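Local structure of glycosyl hydrolase, family 8 (Clostridium perfringens, 3REN) at residues V60-M69 with L80-M91. The protein is an alpha-amylase of a novel kind, a family 8 glycosyl hydrolase that probably cleaves alpha-linked glucans such as starch. Sequence-based numbering, arbitrary orientation.
Sequences VLSESEGLMM and LFDEHFDIVKEM. With EDO (1,2-ethanediol), chain I; EDO (1,2-ethanediol), chain H.
With CG beside the backbone N (chi1 -65°) and a second bend at chi2, E65 folds its carboxylate back toward H84, whose CG also stands beside its backbone N. The two planes lie 14° apart, and H84 ND1 donates in its own ring plane to the syn lone pair of E65 OE1 at 2.6 Å. This helps fix the rotation of the imidazole. Since E65 OE2 accepts from I41 N, both carboxylate oxygens of this buried glutamate are engaged, which would be expected to hold the group in place. Centred over one face of the same ring is M68 CG, a CH-pi contact 3.5 Å from the centroid, while H84 NE2 at the edge shares a hydrogen bond with a 1,2-ethanediol probably left by crystallisation. These groups join helices 62-74 and 78-89 of the (alpha/alpha)6 barrel, successive in the chain; their segments 62-69 and 80-89 run nearly antiparallel, 156° between their directions, and the segment axes approach to 9.1 Å. The side chain of selenomethionine M69 packs as a knob among F81, H84, F85 and V88 of helix 78-89. Its CG lies over a face of the F81 ring and its bent terminus brings CE to 3.5 Å from F81 CZ, with SE 3.8 Å from V88 CG2. Y135 of helix 133-150 and W130 at the end of helix 113-130 meet the F81 ring edge-to-face. V88 CG2 also packs 3.5 Å from E65 CB. Just ahead of helix 62-74, the methyl of selenomethionine M91 reaches the backbone of strand 60-61, with CE 3.5 Å from V60 O.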
loop_
_atom_site.group_PDB
_atom_site.type_symbol
_atom_site.label_atom_id
_atom_site.label_comp_id
_atom_site.label_asym_id
_atom_site.label_seq_id
_atom_site.Cartn_x
_atom_site.Cartn_y
_atom_site.Cartn_z
ATOM N N VAL A 60 1.153 -13.016 -9.764
ATOM C CA VAL A 60 0.917 -12.710 -8.356
ATOM C C VAL A 60 1.986 -11.737 -7.914
ATOM O O VAL A 60 3.167 -12.043 -8.002
ATOM C CB VAL A 60 1.062 -13.972 -7.501
ATOM C CG1 VAL A 60 1.111 -13.633 -5.983
ATOM C CG2 VAL A 60 -0.047 -14.950 -7.808
ATOM N N LEU A 61 1.579 -10.585 -7.417
ATOM C CA LEU A 61 2.541 -9.611 -6.895
ATOM C C LEU A 61 2.817 -9.831 -5.390
ATOM O O LEU A 61 1.875 -10.148 -4.619
ATOM C CB LEU A 61 1.959 -8.221 -7.092
ATOM C CG LEU A 61 1.834 -7.745 -8.543
ATOM C CD1 LEU A 61 1.031 -6.431 -8.639
ATOM C CD2 LEU A 61 3.223 -7.564 -9.185
ATOM N N SER A 62 4.064 -9.634 -4.941
ATOM C CA SER A 62 4.289 -9.688 -3.492
ATOM C C SER A 62 3.668 -8.472 -2.824
ATOM O O SER A 62 3.448 -8.464 -1.587
ATOM C CB SER A 62 5.774 -9.770 -3.147
ATOM O OG SER A 62 6.487 -8.668 -3.741
ATOM N N GLU A 63 3.410 -7.439 -3.634
ATOM C CA GLU A 63 2.562 -6.323 -3.204
ATOM C C GLU A 63 1.208 -6.848 -2.696
ATOM O O GLU A 63 0.800 -6.492 -1.591
ATOM C CB GLU A 63 2.352 -5.293 -4.333
ATOM C CG GLU A 63 1.324 -4.154 -4.051
ATOM C CD GLU A 63 1.085 -3.316 -5.331
ATOM O OE1 GLU A 63 0.228 -3.721 -6.179
ATOM O OE2 GLU A 63 1.805 -2.292 -5.514
ATOM N N SER A 64 0.522 -7.631 -3.534
ATOM C CA SER A 64 -0.796 -8.191 -3.206
ATOM C C SER A 64 -0.721 -9.067 -1.968
ATOM O O SER A 64 -1.532 -8.939 -1.035
ATOM C CB SER A 64 -1.323 -9.039 -4.370
ATOM O OG SER A 64 -1.384 -8.248 -5.540
ATOM N N GLU A 65 0.281 -9.957 -1.947
ATOM C CA GLU A 65 0.471 -10.839 -0.809
ATOM C C GLU A 65 0.719 -10.103 0.510
ATOM O O GLU A 65 0.157 -10.486 1.531
ATOM C CB GLU A 65 1.599 -11.840 -1.088
ATOM C CG GLU A 65 1.228 -12.774 -2.226
ATOM C CD GLU A 65 -0.101 -13.529 -1.962
ATOM O OE1 GLU A 65 -0.299 -14.018 -0.832
ATOM O OE2 GLU A 65 -0.944 -13.625 -2.869
ATOM N N GLY A 66 1.573 -9.071 0.473
ATOM C CA GLY A 66 1.875 -8.246 1.637
ATOM C C GLY A 66 0.634 -7.557 2.156
ATOM O O GLY A 66 0.430 -7.493 3.357
ATOM N N LEU A 67 -0.198 -7.037 1.256
ATOM C CA LEU A 67 -1.465 -6.412 1.650
ATOM C C LEU A 67 -2.388 -7.384 2.377
ATOM O O LEU A 67 -2.983 -7.047 3.390
ATOM C CB LEU A 67 -2.173 -5.751 0.440
ATOM C CG LEU A 67 -1.485 -4.458 -0.094
ATOM C CD1 LEU A 67 -2.043 -3.992 -1.487
ATOM C CD2 LEU A 67 -1.590 -3.331 0.932
HETATM N N MSE A 68 -2.492 -8.602 1.856
HETATM C CA MSE A 68 -3.382 -9.611 2.414
HETATM C C MSE A 68 -2.862 -10.078 3.789
HETATM O O MSE A 68 -3.647 -10.317 4.693
HETATM C CB MSE A 68 -3.556 -10.786 1.426
HETATM C CG MSE A 68 -4.496 -11.904 1.926
HETATM SE SE MSE A 68 -6.286 -11.262 2.508
HETATM C CE MSE A 68 -7.180 -11.155 0.793
HETATM N N MSE A 69 -1.544 -10.203 3.927
HETATM C CA MSE A 69 -0.924 -10.431 5.236
HETATM C C MSE A 69 -1.227 -9.338 6.245
HETATM O O MSE A 69 -1.516 -9.644 7.399
HETATM C CB MSE A 69 0.591 -10.593 5.098
HETATM C CG MSE A 69 0.981 -11.959 4.412
HETATM SE SE MSE A 69 2.897 -11.986 3.841
HETATM C CE MSE A 69 3.750 -12.032 5.570
ATOM N N LEU A 80 -5.117 -17.623 7.822
ATOM C CA LEU A 80 -5.076 -16.936 6.575
ATOM C C LEU A 80 -3.715 -16.271 6.420
ATOM O O LEU A 80 -3.148 -16.272 5.315
ATOM C CB LEU A 80 -6.227 -15.921 6.517
ATOM C CG LEU A 80 -6.343 -14.917 5.381
ATOM C CD1 LEU A 80 -6.539 -15.658 4.066
ATOM C CD2 LEU A 80 -7.501 -13.949 5.676
ATOM N N PHE A 81 -3.194 -15.711 7.519
ATOM C CA PHE A 81 -1.886 -15.089 7.483
ATOM C C PHE A 81 -0.846 -16.074 6.977
ATOM O O PHE A 81 -0.111 -15.781 5.994
ATOM C CB PHE A 81 -1.481 -14.506 8.847
ATOM C CG PHE A 81 -0.158 -13.758 8.820
ATOM C CD1 PHE A 81 -0.129 -12.353 8.772
ATOM C CD2 PHE A 81 1.067 -14.452 8.864
ATOM C CE1 PHE A 81 1.089 -11.640 8.738
ATOM C CE2 PHE A 81 2.304 -13.742 8.821
ATOM C CZ PHE A 81 2.311 -12.341 8.761
ATOM N N ASP A 82 -0.817 -17.256 7.602
ATOM C CA ASP A 82 0.153 -18.297 7.255
ATOM C C ASP A 82 0.014 -18.786 5.843
ATOM O O ASP A 82 1.020 -19.155 5.197
ATOM C CB ASP A 82 0.092 -19.469 8.252
ATOM C CG ASP A 82 0.757 -19.110 9.612
ATOM O OD1 ASP A 82 1.635 -18.222 9.678
ATOM O OD2 ASP A 82 0.386 -19.689 10.641
ATOM N N GLU A 83 -1.205 -18.761 5.326
ATOM C CA GLU A 83 -1.383 -19.280 3.997
ATOM C C GLU A 83 -0.731 -18.347 2.962
ATOM O O GLU A 83 -0.142 -18.811 1.977
ATOM C CB GLU A 83 -2.876 -19.504 3.733
ATOM C CG GLU A 83 -3.193 -19.933 2.327
ATOM C CD GLU A 83 -4.668 -20.294 2.168
ATOM O OE1 GLU A 83 -5.290 -20.667 3.196
ATOM O OE2 GLU A 83 -5.207 -20.194 1.031
ATOM N N HIS A 84 -0.800 -17.030 3.202
ATOM C CA HIS A 84 -0.179 -16.068 2.294
ATOM C C HIS A 84 1.326 -15.916 2.554
ATOM O O HIS A 84 2.102 -15.781 1.593
ATOM C CB HIS A 84 -0.937 -14.739 2.320
ATOM C CG HIS A 84 -2.291 -14.876 1.708
ATOM N ND1 HIS A 84 -2.502 -14.743 0.355
ATOM C CD2 HIS A 84 -3.470 -15.294 2.238
ATOM C CE1 HIS A 84 -3.764 -15.020 0.084
ATOM N NE2 HIS A 84 -4.368 -15.367 1.209
ATOM N N PHE A 85 1.732 -15.955 3.827
ATOM C CA PHE A 85 3.169 -16.018 4.166
ATOM C C PHE A 85 3.852 -17.217 3.459
ATOM O O PHE A 85 4.909 -17.065 2.879
ATOM C CB PHE A 85 3.359 -16.054 5.675
ATOM C CG PHE A 85 4.792 -16.044 6.121
ATOM C CD1 PHE A 85 5.768 -15.310 5.440
ATOM C CD2 PHE A 85 5.174 -16.750 7.253
ATOM C CE1 PHE A 85 7.086 -15.300 5.852
ATOM C CE2 PHE A 85 6.509 -16.718 7.678
ATOM C CZ PHE A 85 7.460 -15.990 6.954
ATOM N N ASP A 86 3.236 -18.398 3.469
ATOM C CA ASP A 86 3.813 -19.540 2.718
ATOM C C ASP A 86 4.057 -19.285 1.232
ATOM O O ASP A 86 5.075 -19.729 0.683
ATOM C CB ASP A 86 2.959 -20.783 2.852
ATOM C CG ASP A 86 3.084 -21.430 4.209
ATOM O OD1 ASP A 86 3.983 -21.081 5.024
ATOM O OD2 ASP A 86 2.244 -22.287 4.455
ATOM N N ILE A 87 3.127 -18.601 0.577
ATOM C CA ILE A 87 3.365 -18.146 -0.808
ATOM C C ILE A 87 4.541 -17.165 -0.923
ATOM O O ILE A 87 5.352 -17.270 -1.839
ATOM C CB ILE A 87 2.082 -17.510 -1.401
ATOM C CG1 ILE A 87 1.064 -18.626 -1.662
ATOM C CG2 ILE A 87 2.391 -16.689 -2.665
ATOM C CD1 ILE A 87 -0.397 -18.171 -1.568
ATOM N N VAL A 88 4.629 -16.200 -0.006
ATOM C CA VAL A 88 5.746 -15.245 -0.004
ATOM C C VAL A 88 7.128 -15.938 0.175
ATOM O O VAL A 88 8.113 -15.602 -0.503
ATOM C CB VAL A 88 5.487 -14.169 1.083
ATOM C CG1 VAL A 88 6.724 -13.445 1.465
ATOM C CG2 VAL A 88 4.428 -13.189 0.553
ATOM N N LYS A 89 7.197 -16.898 1.090
ATOM C CA LYS A 89 8.483 -17.570 1.357
ATOM C C LYS A 89 9.033 -18.133 0.054
ATOM O O LYS A 89 10.235 -18.030 -0.185
ATOM C CB LYS A 89 8.352 -18.665 2.423
ATOM C CG LYS A 89 8.011 -18.059 3.800
ATOM C CD LYS A 89 8.384 -18.937 4.961
ATOM C CE LYS A 89 7.437 -20.070 5.210
ATOM N NZ LYS A 89 7.927 -20.903 6.391
ATOM N N GLU A 90 8.149 -18.669 -0.795
ATOM C CA GLU A 90 8.563 -19.250 -2.073
ATOM C C GLU A 90 8.947 -18.206 -3.112
ATOM O O GLU A 90 9.531 -18.530 -4.157
ATOM C CB GLU A 90 7.516 -20.251 -2.628
ATOM C CG GLU A 90 7.283 -21.486 -1.696
ATOM C CD GLU A 90 8.580 -22.180 -1.264
ATOM O OE1 GLU A 90 8.776 -22.395 -0.034
ATOM O OE2 GLU A 90 9.414 -22.515 -2.143
HETATM N N MSE A 91 8.609 -16.947 -2.835
HETATM C CA MSE A 91 9.002 -15.861 -3.736
HETATM C C MSE A 91 10.348 -15.271 -3.299
HETATM O O MSE A 91 10.867 -14.352 -3.977
HETATM C CB MSE A 91 7.905 -14.770 -3.792
HETATM C CG MSE A 91 6.608 -15.286 -4.419
HETATM SE SE MSE A 91 5.186 -14.009 -4.460
HETATM C CE MSE A 91 5.873 -12.761 -5.830
HETATM C C1 EDO I . -7.925 -15.862 0.259
HETATM O O1 EDO I . -6.745 -16.204 0.991
HETATM C C2 EDO I . -7.713 -14.523 -0.439
HETATM O O2 EDO I . -6.814 -14.722 -1.524
HETATM C C1 EDO H . -3.851 -18.378 -1.402
HETATM O O1 EDO H . -4.168 -19.775 -1.227
HETATM C C2 EDO H . -4.854 -17.731 -2.356
HETATM O O2 EDO H . -6.188 -18.056 -1.902
#